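Local coordinates for protein enolase from the environmental genome shotgun sequencing of the Sargasso Sea (PDB 2QGY) that is of unknown function but, as a magnesium-binding member of the enolase superfamily, probably acts on a carboxylate substrate by abstracting the proton alpha to the carboxylate, at residues 111-116 / 126-131. Numbering follows the deposited sequence.
Sequences ALWDIS and SLLTKS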
loop_
_atom_site.group_PDB
_atom_site.type_symbol
_atom_site.label_atom_id
_atom_site.label_comp_id
_atom_site.label_asym_id
_atom_site.label_seq_id
_atom_site.Cartn_x
_atom_site.Cartn_y
_atom_site.Cartn_z
ATOM N N ALA A 111 -17.632 5.427 8.599
ATOM C CA ALA A 111 -18.935 4.946 9.147
ATOM C C ALA A 111 -19.069 5.150 10.665
ATOM O O ALA A 111 -20.172 5.441 11.166
ATOM C CB ALA A 111 -19.178 3.499 8.797
ATOM N N LEU A 112 -17.965 4.955 11.389
ATOM C CA LEU A 112 -17.969 5.171 12.842
ATOM C C LEU A 112 -18.167 6.661 13.182
ATOM O O LEU A 112 -18.828 7.009 14.178
ATOM C CB LEU A 112 -16.708 4.590 13.489
ATOM C CG LEU A 112 -16.442 3.075 13.376
ATOM C CD1 LEU A 112 -15.210 2.670 14.127
ATOM C CD2 LEU A 112 -17.655 2.176 13.813
ATOM N N TRP A 113 -17.625 7.545 12.344
ATOM C CA TRP A 113 -17.862 8.981 12.494
ATOM C C TRP A 113 -19.329 9.333 12.268
ATOM O O TRP A 113 -19.868 10.196 12.981
ATOM C CB TRP A 113 -16.998 9.818 11.545
ATOM C CG TRP A 113 -15.594 10.037 12.053
ATOM C CD1 TRP A 113 -14.465 9.407 11.620
ATOM C CD2 TRP A 113 -15.171 10.943 13.095
ATOM N NE1 TRP A 113 -13.358 9.867 12.312
ATOM C CE2 TRP A 113 -13.762 10.804 13.222
ATOM C CE3 TRP A 113 -15.836 11.860 13.918
ATOM C CZ2 TRP A 113 -13.017 11.532 14.150
ATOM C CZ3 TRP A 113 -15.088 12.585 14.846
ATOM C CH2 TRP A 113 -13.696 12.421 14.948
ATOM N N ASP A 114 -19.951 8.699 11.278
ATOM C CA ASP A 114 -21.364 8.935 10.964
ATOM C C ASP A 114 -22.176 8.529 12.206
ATOM O O ASP A 114 -23.054 9.280 12.694
ATOM C CB ASP A 114 -21.751 8.063 9.751
ATOM C CG ASP A 114 -23.143 8.405 9.176
ATOM O OD1 ASP A 114 -23.613 9.551 9.348
ATOM O OD2 ASP A 114 -23.751 7.540 8.512
ATOM N N ILE A 115 -21.878 7.337 12.699
ATOM C CA ILE A 115 -22.540 6.778 13.913
ATOM C C ILE A 115 -22.350 7.749 15.081
ATOM O O ILE A 115 -23.323 8.142 15.741
ATOM C CB ILE A 115 -22.010 5.374 14.254
ATOM C CG1 ILE A 115 -22.563 4.384 13.219
ATOM C CG2 ILE A 115 -22.404 4.935 15.736
ATOM C CD1 ILE A 115 -21.800 3.055 13.099
ATOM N N SER A 116 -21.110 8.155 15.310
ATOM C CA SER A 116 -20.785 9.109 16.391
ATOM C C SER A 116 -21.565 10.413 16.282
ATOM O O SER A 116 -22.063 10.944 17.297
ATOM C CB SER A 116 -19.274 9.352 16.460
ATOM O OG SER A 116 -18.664 8.135 16.854
ATOM N N SER A 126 -19.635 19.569 13.085
ATOM C CA SER A 126 -19.816 20.032 14.471
ATOM C C SER A 126 -19.101 19.171 15.509
ATOM O O SER A 126 -18.781 19.651 16.614
ATOM C CB SER A 126 -21.306 20.163 14.806
ATOM O OG SER A 126 -21.862 21.294 14.150
ATOM N N LEU A 127 -18.838 17.902 15.168
ATOM C CA LEU A 127 -17.973 17.045 15.963
ATOM C C LEU A 127 -16.506 17.373 15.760
ATOM O O LEU A 127 -15.665 17.068 16.605
ATOM C CB LEU A 127 -18.170 15.574 15.583
ATOM C CG LEU A 127 -19.458 14.829 15.924
ATOM C CD1 LEU A 127 -19.154 13.314 15.845
ATOM C CD2 LEU A 127 -20.037 15.159 17.286
ATOM N N LEU A 128 -16.193 17.965 14.621
ATOM C CA LEU A 128 -14.807 18.187 14.254
ATOM C C LEU A 128 -14.275 19.524 14.747
ATOM O O LEU A 128 -13.113 19.624 15.146
ATOM C CB LEU A 128 -14.620 18.041 12.734
ATOM C CG LEU A 128 -14.988 16.699 12.078
ATOM C CD1 LEU A 128 -14.534 16.678 10.623
ATOM C CD2 LEU A 128 -14.378 15.511 12.818
ATOM N N THR A 129 -15.113 20.551 14.715
ATOM C CA THR A 129 -14.705 21.866 15.196
ATOM C C THR A 129 -15.888 22.592 15.796
ATOM O O THR A 129 -17.042 22.273 15.475
ATOM C CB THR A 129 -14.093 22.744 14.065
ATOM O OG1 THR A 129 -13.555 23.945 14.635
ATOM C CG2 THR A 129 -15.146 23.131 13.023
ATOM N N LYS A 130 -15.716 23.620 16.630
ATOM C CA LYS A 130 -16.924 24.242 17.267
ATOM C C LYS A 130 -17.929 24.942 16.317
ATOM O O LYS A 130 -19.143 24.866 16.503
ATOM C CB LYS A 130 -16.533 25.217 18.390
ATOM C CG LYS A 130 -17.687 25.567 19.345
ATOM C CD LYS A 130 -17.637 27.035 19.776
ATOM C CE LYS A 130 -18.564 27.313 20.956
ATOM N NZ LYS A 130 -18.748 28.779 21.171
ATOM N N SER A 131 -17.376 25.572 15.286
ATOM C CA SER A 131 -17.953 26.568 14.398
ATOM C C SER A 131 -17.487 26.288 12.970
ATOM O O SER A 131 -16.654 27.016 12.424
ATOM C CB SER A 131 -17.609 27.999 14.853
ATOM O OG SER A 131 -17.976 28.198 16.223
#
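S116 and L127 mark the nearest approach of the two backbones, their CA atoms 8.4 Å apart, where helix 99-120 faces the short helix 124-128 that ends as T129 leaves helical geometry. No hydrogen bond joins the segments; the contact rests on W113 and S116 on one side and L127 and L128 on the other. L128 lays CD2 over one face of the W113 indole in a CH-pi contact, 4.0 Å from the centroid of the six-membered ring and 27° off its normal. L127 takes the edge instead: its CD1 lies near the ring plane, 4.1 Å from W113 CE3. A broad indole can thus receive two leucines, one on a face and one at the edge, each using a single methyl of its forked end. L127 CD1 also rests on S116, 4.0 Å from CB. Serine suits this buried helix position because it is small and can hide its hydroxyl: with OG beside its own backbone N (chi1 -66°), it donates to L112 O at 2.9 Å. L112 O thus takes two hydrogen bonds, from the backbone N and from OG of S116. W113 NE1 makes a hydrogen bond to E109 OE2, one turn earlier. I82 of helix 82-93 backs W113 and S116 within the N-terminal domain, while W113 on L282 and I283 of helix 282-294, and L128 on S320 of helix 309-320, reach the barrel domain.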